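Local coordinates for N utilization substance protein B homolog (Thermotoga maritima, PDB 1TZV), which probably takes part in transcription antitermination of ribosomal RNA operons by binding the boxA sequence of their RNA, at residues R6-A11 with E45-Y50; E25-I30 with R49-I54. All coordinates share one frame; numbering follows the deposited sequence.

Contact 1: residues R6-A11 with E45-Y50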
ATOM      1  N   ARG A   6       6.881  -6.337  -7.469  1.00 19.91           N
ATOM      2  CA  ARG A   6       6.296  -5.083  -7.903  1.00 18.36           C
ATOM      3  C   ARG A   6       4.942  -5.245  -8.551  1.00 19.30           C
ATOM      4  O   ARG A   6       4.064  -4.397  -8.356  1.00 17.81           O
ATOM      5  CB  ARG A   6       7.219  -4.358  -8.880  1.00 18.95           C
ATOM      6  CG  ARG A   6       8.348  -3.600  -8.223  1.00 25.97           C
ATOM      7  CD  ARG A   6       9.085  -2.764  -9.253  1.00 22.14           C
ATOM      8  NE  ARG A   6      10.228  -2.060  -8.682  1.00 23.68           N
ATOM      9  CZ  ARG A   6      11.479  -2.514  -8.672  1.00 28.58           C
ATOM     10  NH1 ARG A   6      12.438  -1.781  -8.118  1.00 36.84           N
ATOM     11  NH2 ARG A   6      11.779  -3.683  -9.228  1.00 29.42           N
ATOM     12  N   ARG A   7       4.763  -6.300  -9.340  1.00 19.34           N
ATOM     13  CA  ARG A   7       3.487  -6.522 -10.008  1.00 17.63           C
ATOM     14  C   ARG A   7       2.435  -7.030  -9.018  1.00 18.29           C
ATOM     15  O   ARG A   7       1.266  -6.646  -9.097  1.00 17.24           O
ATOM     16  CB  ARG A   7       3.654  -7.490 -11.200  1.00 20.53           C
ATOM     17  CG  ARG A   7       2.422  -7.577 -12.095  1.00 23.80           C
ATOM     18  CD  ARG A   7       2.711  -8.087 -13.521  1.00 25.06           C
ATOM     19  NE  ARG A   7       1.490  -8.046 -14.324  1.00 30.59           N
ATOM     20  CZ  ARG A   7       0.678  -9.080 -14.527  1.00 24.09           C
ATOM     21  NH1 ARG A   7      -0.421  -8.928 -15.257  1.00 26.37           N
ATOM     22  NH2 ARG A   7       0.977 -10.271 -14.030  1.00 27.17           N
ATOM     23  N   MET A   8       2.851  -7.888  -8.098  1.00 17.27           N
ATOM     24  CA  MET A   8       1.952  -8.395  -7.066  1.00 16.60           C
ATOM     25  C   MET A   8       1.433  -7.178  -6.282  1.00 17.06           C
ATOM     26  O   MET A   8       0.222  -7.029  -6.095  1.00 16.69           O
ATOM     27  CB  MET A   8       2.728  -9.341  -6.133  1.00 16.45           C
ATOM     28  CG  MET A   8       1.963  -9.898  -4.926  1.00 18.51           C
ATOM     29  SD  MET A   8       1.669  -8.761  -3.552  1.00 18.03           S
ATOM     30  CE  MET A   8       3.350  -8.559  -2.914  1.00 20.09           C
ATOM     31  N   ARG A   9       2.343  -6.304  -5.843  1.00 15.83           N
ATOM     32  CA  ARG A   9       1.949  -5.140  -5.065  1.00 15.46           C
ATOM     33  C   ARG A   9       1.067  -4.189  -5.854  1.00 15.60           C
ATOM     34  O   ARG A   9       0.151  -3.581  -5.283  1.00 15.70           O
ATOM     35  CB  ARG A   9       3.169  -4.384  -4.533  1.00 14.30           C
ATOM     36  CG  ARG A   9       2.803  -3.355  -3.483  1.00 17.94           C
ATOM     37  CD  ARG A   9       3.967  -2.476  -3.101  1.00 17.75           C
ATOM     38  NE  ARG A   9       5.029  -3.163  -2.371  1.00 18.59           N
ATOM     39  CZ  ARG A   9       6.194  -3.503  -2.901  1.00 19.93           C
ATOM     40  NH1 ARG A   9       6.464  -3.252  -4.174  1.00 19.41           N
ATOM     41  NH2 ARG A   9       7.126  -4.030  -2.127  1.00 20.18           N
ATOM     42  N   LEU A  10       1.333  -4.048  -7.150  0.50 14.86           N
ATOM     43  CA  LEU A  10       0.507  -3.170  -7.972  0.50 16.13           C
ATOM     44  C   LEU A  10      -0.920  -3.699  -8.069  0.50 16.97           C
ATOM     45  O   LEU A  10      -1.861  -2.920  -8.170  0.50 17.18           O
ATOM     46  CB  LEU A  10       1.087  -3.008  -9.382  0.50 19.26           C
ATOM     47  CG  LEU A  10       2.078  -1.865  -9.622  0.50 16.80           C
ATOM     48  CD1 LEU A  10       2.592  -1.994 -11.049  0.50 20.81           C
ATOM     49  CD2 LEU A  10       1.422  -0.490  -9.379  0.50 16.31           C
ATOM     50  N   ALA A  11      -1.095  -5.018  -8.047  1.00 14.87           N
ATOM     51  CA  ALA A  11      -2.455  -5.579  -8.116  1.00 15.73           C
ATOM     52  C   ALA A  11      -3.222  -5.176  -6.851  1.00 13.66           C
ATOM     53  O   ALA A  11      -4.420  -4.870  -6.905  1.00 14.57           O
ATOM     54  CB  ALA A  11      -2.406  -7.114  -8.241  1.00 16.91           C
ATOM     55  N   GLU A  45      -1.510 -15.521  -3.760  1.00 20.59           N
ATOM     56  CA  GLU A  45      -1.542 -15.729  -2.319  1.00 22.19           C
ATOM     57  C   GLU A  45      -1.145 -14.437  -1.600  1.00 17.82           C
ATOM     58  O   GLU A  45      -1.810 -14.000  -0.663  1.00 18.81           O
ATOM     59  CB  GLU A  45      -0.560 -16.845  -1.939  1.00 21.79           C
ATOM     60  CG  GLU A  45      -0.466 -17.168  -0.468  1.00 35.17           C
ATOM     61  CD  GLU A  45       0.690 -18.111  -0.166  1.00 41.72           C
ATOM     62  OE1 GLU A  45       1.038 -18.926  -1.052  1.00 47.25           O
ATOM     63  OE2 GLU A  45       1.238 -18.043   0.957  1.00 43.36           O
ATOM     64  N   ASP A  46      -0.037 -13.846  -2.036  1.00 18.71           N
ATOM     65  CA  ASP A  46       0.445 -12.622  -1.411  1.00 18.52           C
ATOM     66  C   ASP A  46      -0.550 -11.466  -1.551  1.00 15.38           C
ATOM     67  O   ASP A  46      -0.866 -10.812  -0.564  1.00 16.75           O
ATOM     68  CB  ASP A  46       1.795 -12.219  -2.006  1.00 19.36           C
ATOM     69  CG  ASP A  46       2.895 -13.219  -1.697  1.00 27.15           C
ATOM     70  OD1 ASP A  46       2.757 -13.979  -0.720  1.00 24.46           O
ATOM     71  OD2 ASP A  46       3.911 -13.217  -2.428  1.00 27.09           O
ATOM     72  N   ALA A  47      -1.046 -11.234  -2.761  1.00 17.16           N
ATOM     73  CA  ALA A  47      -1.996 -10.137  -2.974  1.00 16.27           C
ATOM     74  C   ALA A  47      -3.230 -10.303  -2.103  1.00 16.02           C
ATOM     75  O   ALA A  47      -3.703  -9.346  -1.496  1.00 16.82           O
ATOM     76  CB  ALA A  47      -2.376 -10.052  -4.423  1.00 17.85           C
ATOM     77  N   ARG A  48      -3.735 -11.537  -2.005  1.00 16.18           N
ATOM     78  CA  ARG A  48      -4.904 -11.805  -1.167  1.00 16.68           C
ATOM     79  C   ARG A  48      -4.615 -11.519   0.323  1.00 16.54           C
ATOM     80  O   ARG A  48      -5.460 -10.950   1.029  1.00 17.85           O
ATOM     81  CB  ARG A  48      -5.375 -13.266  -1.359  1.00 18.35           C
ATOM     82  CG  ARG A  48      -5.992 -13.495  -2.717  1.00 19.54           C
ATOM     83  CD  ARG A  48      -6.192 -14.986  -3.032  1.00 20.09           C
ATOM     84  NE  ARG A  48      -6.779 -15.122  -4.357  1.00 19.54           N
ATOM     85  CZ  ARG A  48      -6.524 -16.123  -5.198  1.00 20.98           C
ATOM     86  NH1 ARG A  48      -7.104 -16.147  -6.388  1.00 22.06           N
ATOM     87  NH2 ARG A  48      -5.693 -17.087  -4.840  1.00 23.39           N
ATOM     88  N   ARG A  49      -3.439 -11.916   0.806  1.00 16.88           N
ATOM     89  CA  ARG A  49      -3.075 -11.674   2.195  1.00 16.85           C
ATOM     90  C   ARG A  49      -3.007 -10.150   2.447  1.00 16.72           C
ATOM     91  O   ARG A  49      -3.497  -9.645   3.471  1.00 18.08           O
ATOM     92  CB  ARG A  49      -1.722 -12.329   2.529  1.00 19.19           C
ATOM     93  CG  ARG A  49      -1.306 -12.121   3.968  1.00 18.71           C
ATOM     94  CD  ARG A  49       0.058 -12.750   4.311  1.00 20.52           C
ATOM     95  NE  ARG A  49       1.165 -12.110   3.601  1.00 19.68           N
ATOM     96  CZ  ARG A  49       1.742 -12.613   2.517  1.00 20.17           C
ATOM     97  NH1 ARG A  49       2.731 -11.957   1.928  1.00 20.56           N
ATOM     98  NH2 ARG A  49       1.352 -13.782   2.027  1.00 22.23           N
ATOM     99  N   TYR A  50      -2.372  -9.431   1.521  1.00 15.48           N
ATOM    100  CA  TYR A  50      -2.280  -7.967   1.629  1.00 14.42           C
ATOM    101  C   TYR A  50      -3.666  -7.314   1.716  1.00 13.66           C
ATOM    102  O   TYR A  50      -3.939  -6.514   2.617  1.00 15.00           O
ATOM    103  CB  TYR A  50      -1.554  -7.363   0.407  1.00 16.62           C
ATOM    104  CG  TYR A  50      -0.041  -7.233   0.502  1.00 14.28           C
ATOM    105  CD1 TYR A  50       0.772  -8.366   0.648  1.00 17.30           C
ATOM    106  CD2 TYR A  50       0.583  -5.982   0.398  1.00 15.70           C
ATOM    107  CE1 TYR A  50       2.166  -8.250   0.671  1.00 18.37           C
ATOM    108  CE2 TYR A  50       1.975  -5.863   0.429  1.00 15.68           C
ATOM    109  CZ  TYR A  50       2.753  -6.995   0.555  1.00 17.01           C
ATOM    110  OH  TYR A  50       4.121  -6.867   0.506  1.00 19.07           O
TER

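Contact 2: residues E25-I30 with R49-I54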
ATOM      1  N   GLU A  25     -18.893  -2.710  -3.001  1.00 27.30           N
ATOM      2  CA  GLU A  25     -18.342  -4.023  -3.302  1.00 22.71           C
ATOM      3  C   GLU A  25     -17.218  -4.402  -2.346  1.00 22.07           C
ATOM      4  O   GLU A  25     -16.534  -3.532  -1.788  1.00 23.44           O
ATOM      5  CB  GLU A  25     -17.837  -4.080  -4.749  1.00 25.73           C
ATOM      6  CG  GLU A  25     -18.929  -4.113  -5.805  1.00 32.27           C
ATOM      7  CD  GLU A  25     -18.375  -4.111  -7.222  1.00 38.22           C
ATOM      8  OE1 GLU A  25     -18.389  -3.041  -7.866  1.00 33.27           O
ATOM      9  OE2 GLU A  25     -17.915  -5.176  -7.690  1.00 36.96           O
ATOM     10  N   ASP A  26     -17.039  -5.706  -2.166  1.00 21.38           N
ATOM     11  CA  ASP A  26     -16.009  -6.249  -1.289  1.00 22.76           C
ATOM     12  C   ASP A  26     -14.659  -6.097  -1.978  1.00 20.16           C
ATOM     13  O   ASP A  26     -14.470  -6.509  -3.122  1.00 19.45           O
ATOM     14  CB  ASP A  26     -16.312  -7.733  -1.006  1.00 24.85           C
ATOM     15  CG  ASP A  26     -15.389  -8.361   0.049  1.00 35.77           C
ATOM     16  OD1 ASP A  26     -15.760  -9.440   0.565  1.00 35.12           O
ATOM     17  OD2 ASP A  26     -14.305  -7.818   0.368  1.00 24.28           O
ATOM     18  N   LEU A  27     -13.717  -5.487  -1.266  0.50 19.65           N
ATOM     19  CA  LEU A  27     -12.369  -5.278  -1.785  0.50 19.09           C
ATOM     20  C   LEU A  27     -11.768  -6.604  -2.255  0.50 18.53           C
ATOM     21  O   LEU A  27     -11.022  -6.649  -3.244  0.50 18.14           O
ATOM     22  CB  LEU A  27     -11.490  -4.668  -0.696  0.50 21.23           C
ATOM     23  CG  LEU A  27     -10.372  -3.750  -1.182  0.50 26.17           C
ATOM     24  CD1 LEU A  27     -10.672  -2.319  -0.780  0.50 27.82           C
ATOM     25  CD2 LEU A  27      -9.064  -4.187  -0.579  0.50 29.40           C
ATOM     26  N   GLU A  28     -12.088  -7.689  -1.549  1.00 18.38           N
ATOM     27  CA  GLU A  28     -11.569  -8.997  -1.935  1.00 18.81           C
ATOM     28  C   GLU A  28     -12.075  -9.425  -3.309  1.00 20.03           C
ATOM     29  O   GLU A  28     -11.323  -9.999  -4.090  1.00 20.25           O
ATOM     30  CB  GLU A  28     -11.952 -10.054  -0.907  1.00 21.42           C
ATOM     31  CG  GLU A  28     -11.317  -9.831   0.441  1.00 20.32           C
ATOM     32  CD  GLU A  28     -11.554 -11.005   1.372  1.00 22.60           C
ATOM     33  OE1 GLU A  28     -12.080 -10.787   2.482  1.00 22.13           O
ATOM     34  OE2 GLU A  28     -11.219 -12.150   0.986  1.00 29.50           O
ATOM     35  N   GLN A  29     -13.346  -9.153  -3.610  1.00 20.09           N
ATOM     36  CA  GLN A  29     -13.904  -9.514  -4.910  1.00 22.93           C
ATOM     37  C   GLN A  29     -13.272  -8.696  -6.018  1.00 21.62           C
ATOM     38  O   GLN A  29     -13.004  -9.196  -7.111  1.00 21.71           O
ATOM     39  CB  GLN A  29     -15.425  -9.313  -4.924  1.00 26.12           C
ATOM     40  CG  GLN A  29     -16.192 -10.527  -4.431  1.00 39.92           C
ATOM     41  CD  GLN A  29     -15.899 -11.768  -5.263  1.00 49.30           C
ATOM     42  OE1 GLN A  29     -16.209 -11.819  -6.455  1.00 55.35           O
ATOM     43  NE2 GLN A  29     -15.293 -12.771  -4.638  1.00 47.74           N
ATOM     44  N   ILE A  30     -13.028  -7.420  -5.739  1.00 19.37           N
ATOM     45  CA  ILE A  30     -12.386  -6.569  -6.727  1.00 18.39           C
ATOM     46  C   ILE A  30     -10.994  -7.128  -7.051  1.00 16.64           C
ATOM     47  O   ILE A  30     -10.610  -7.182  -8.208  1.00 18.40           O
ATOM     48  CB  ILE A  30     -12.275  -5.125  -6.223  1.00 18.32           C
ATOM     49  CG1 ILE A  30     -13.688  -4.529  -6.120  1.00 18.76           C
ATOM     50  CG2 ILE A  30     -11.411  -4.310  -7.169  1.00 20.47           C
ATOM     51  CD1 ILE A  30     -13.734  -3.135  -5.526  1.00 20.22           C
ATOM     52  N   ARG A  49      -3.439 -11.916   0.806  1.00 16.88           N
ATOM     53  CA  ARG A  49      -3.075 -11.674   2.195  1.00 16.85           C
ATOM     54  C   ARG A  49      -3.007 -10.150   2.447  1.00 16.72           C
ATOM     55  O   ARG A  49      -3.497  -9.645   3.471  1.00 18.08           O
ATOM     56  CB  ARG A  49      -1.722 -12.329   2.529  1.00 19.19           C
ATOM     57  CG  ARG A  49      -1.306 -12.121   3.968  1.00 18.71           C
ATOM     58  CD  ARG A  49       0.058 -12.750   4.311  1.00 20.52           C
ATOM     59  NE  ARG A  49       1.165 -12.110   3.601  1.00 19.68           N
ATOM     60  CZ  ARG A  49       1.742 -12.613   2.517  1.00 20.17           C
ATOM     61  NH1 ARG A  49       2.731 -11.957   1.928  1.00 20.56           N
ATOM     62  NH2 ARG A  49       1.352 -13.782   2.027  1.00 22.23           N
ATOM     63  N   TYR A  50      -2.372  -9.431   1.521  1.00 15.48           N
ATOM     64  CA  TYR A  50      -2.280  -7.967   1.629  1.00 14.42           C
ATOM     65  C   TYR A  50      -3.666  -7.314   1.716  1.00 13.66           C
ATOM     66  O   TYR A  50      -3.939  -6.514   2.617  1.00 15.00           O
ATOM     67  CB  TYR A  50      -1.554  -7.363   0.407  1.00 16.62           C
ATOM     68  CG  TYR A  50      -0.041  -7.233   0.502  1.00 14.28           C
ATOM     69  CD1 TYR A  50       0.772  -8.366   0.648  1.00 17.30           C
ATOM     70  CD2 TYR A  50       0.583  -5.982   0.398  1.00 15.70           C
ATOM     71  CE1 TYR A  50       2.166  -8.250   0.671  1.00 18.37           C
ATOM     72  CE2 TYR A  50       1.975  -5.863   0.429  1.00 15.68           C
ATOM     73  CZ  TYR A  50       2.753  -6.995   0.555  1.00 17.01           C
ATOM     74  OH  TYR A  50       4.121  -6.867   0.506  1.00 19.07           O
ATOM     75  N   ILE A  51      -4.530  -7.647   0.766  1.00 15.78           N
ATOM     76  CA  ILE A  51      -5.864  -7.049   0.747  1.00 15.29           C
ATOM     77  C   ILE A  51      -6.645  -7.391   2.010  1.00 16.27           C
ATOM     78  O   ILE A  51      -7.292  -6.527   2.595  1.00 17.81           O
ATOM     79  CB  ILE A  51      -6.611  -7.457  -0.541  1.00 17.06           C
ATOM     80  CG1 ILE A  51      -6.079  -6.617  -1.714  1.00 19.08           C
ATOM     81  CG2 ILE A  51      -8.127  -7.286  -0.375  1.00 19.66           C
ATOM     82  CD1 ILE A  51      -6.307  -5.086  -1.577  1.00 16.73           C
ATOM     83  N   ARG A  52      -6.570  -8.637   2.472  1.00 16.95           N
ATOM     84  CA  ARG A  52      -7.297  -8.976   3.692  1.00 19.56           C
ATOM     85  C   ARG A  52      -6.693  -8.267   4.896  1.00 17.14           C
ATOM     86  O   ARG A  52      -7.424  -7.833   5.790  1.00 18.74           O
ATOM     87  CB  ARG A  52      -7.329 -10.488   3.895  1.00 19.39           C
ATOM     88  CG  ARG A  52      -8.320 -11.134   2.936  1.00 27.99           C
ATOM     89  CD  ARG A  52      -8.394 -12.641   3.065  1.00 27.31           C
ATOM     90  NE  ARG A  52      -8.967 -13.092   4.332  1.00 26.33           N
ATOM     91  CZ  ARG A  52      -9.182 -14.378   4.613  1.00 22.09           C
ATOM     92  NH1 ARG A  52      -8.868 -15.294   3.711  1.00 28.67           N
ATOM     93  NH2 ARG A  52      -9.695 -14.738   5.780  1.00 24.96           N
ATOM     94  N   GLY A  53      -5.367  -8.123   4.899  1.00 17.08           N
ATOM     95  CA  GLY A  53      -4.687  -7.445   5.990  1.00 16.55           C
ATOM     96  C   GLY A  53      -5.019  -5.966   6.060  1.00 18.00           C
ATOM     97  O   GLY A  53      -5.179  -5.396   7.137  1.00 19.45           O
ATOM     98  N   ILE A  54      -5.122  -5.332   4.896  1.00 16.79           N
ATOM     99  CA  ILE A  54      -5.449  -3.918   4.854  1.00 17.57           C
ATOM    100  C   ILE A  54      -6.908  -3.753   5.279  1.00 18.29           C
ATOM    101  O   ILE A  54      -7.233  -2.864   6.060  1.00 19.99           O
ATOM    102  CB  ILE A  54      -5.202  -3.356   3.441  1.00 14.98           C
ATOM    103  CG1 ILE A  54      -3.685  -3.341   3.171  1.00 15.65           C
ATOM    104  CG2 ILE A  54      -5.829  -1.962   3.303  1.00 17.45           C
ATOM    105  CD1 ILE A  54      -3.310  -3.178   1.703  1.00 16.76           C
TER

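Contact 1: residues R6-A11 with E45-Y50
Met8 lays its sulfur over one face of the Tyr50 ring. SD of Met8 stands 4.4 Å from the centroid of the Tyr50 ring and 16° off the ring normal, shifted toward the rim. This is a Met-aromatic contact. The methyl follows the ring outward: CE of Met8 is 3.8 Å from CE1 of Tyr50 and also touches CZ and OH. The Met8 chain leaves its helix with CG anti to the backbone N (chi1 176°), then bends twice, at chi2 and chi3. These bends bring SD over the Tyr50 face and CE along its rim. On the way CG of Met8 passes 3.7 Å from CB of Asp46, the two side chains crossing at about a right angle. SD of Met8 also rests 4.3 Å from CB of Ala47. The CA atoms of Met8 and Ala47 are 5.9 Å apart, the nearest pair across the two segments, consistent with the small side chain of Ala47. With an alanine here in place of Met8, the Tyr50 face would probably lose its sulfur partner and a gap would open beside Asp46 and Ala47.

No hydrogen bond joins the two segments. Asp46 gives Met8 its CB and turns its carboxylate to charges on its own helix. NH2 of Arg49 reaches OD1 of Asp46 at 3.1 Å, nearly in the guanidinium plane and on the anti side of the carboxylate. Lys42 pairs with the other oxygen, OD2. The hydroxyl of Tyr50 is hydrogen-bonded to Glu91, which also pairs with Arg9.

The contact is buried in the all-helical NusB fold. Helices 5-19 and 41-56 run in broadly the same direction, their local axes 8.9 Å apart and crossing at -39°. Helix 27-34 packs on Ala11 and Ala47, while helix 79-94 packs on Arg9 and Tyr50.

Contact 2: residues E25-I30 with R49-I54
Leu27 and Ile51 point their CB atoms at each other across two helices of the all-helical NusB fold, the first turn of helix 27-34 and the later half of helix 41-56. Their branched ends meet at a slant. CD2 of Leu27 faces the CD1 and CG2 methyls of Ile51. The modelled spacing is too short for carbons, and Leu27 has two conformers, so the exact fit is doubtful. CG2 of Ile51 lies anti to the backbone N (chi1 of CG1 -77°), and this sets CG2 of Ile51 against the backbone of helix 27-34, 4.1 Å from CA of Glu28. The side chains of Glu28 and Ile51 pass one another, headed opposite ways.

Toward solvent, Glu28 lies across the aliphatic part of Arg52. The Glu28 chain is extended beyond CG, and its carboxyl carbon CD rests 3.6 Å from CG of Arg52. OE2 of Glu28 comes 3.5 Å from CD of Arg52. The carboxylate and guanidinium planes are only 12° apart. Even so, OE2 of Glu28 lies well out of the guanidinium plane, 4.1 Å from NE of Arg52, and no N-H points at it. Any attraction here is probably between the charges alone, short of a salt bridge. The stronger partner of Glu28 is Lys55, which binds OE1 and also OD2 of Asp26.

Helix 5-19 adds to the apolar pair, with His19 touching Leu27 and Val12 touching Ile51. Asp26 is the N-cap of helix 27-34. Its OD2 accepts from N of Glu28 at 2.9 Å, with the donor well above the carboxylate plane.

From the N terminus, helix 5-19 comes first and gives contact 1 its first segment. The chain then turns through a loop into helix 27-34, whose start gives the first segment of contact 2. A second loop leads to helix 41-56, where both contacts close. Contact 2 spans 18 intervening residues and contact 1 spans 33. Their second segments overlap at Arg49 and Tyr50, and the two spans cross: contact 2 starts inside contact 1 and ends four residues beyond it. The centres of the two contacts are about 10 Å apart. Contact 1 ties the middle of helix 41-56 to helix 5-19, and contact 2 its later part to helix 27-34. Together they join the first three helices.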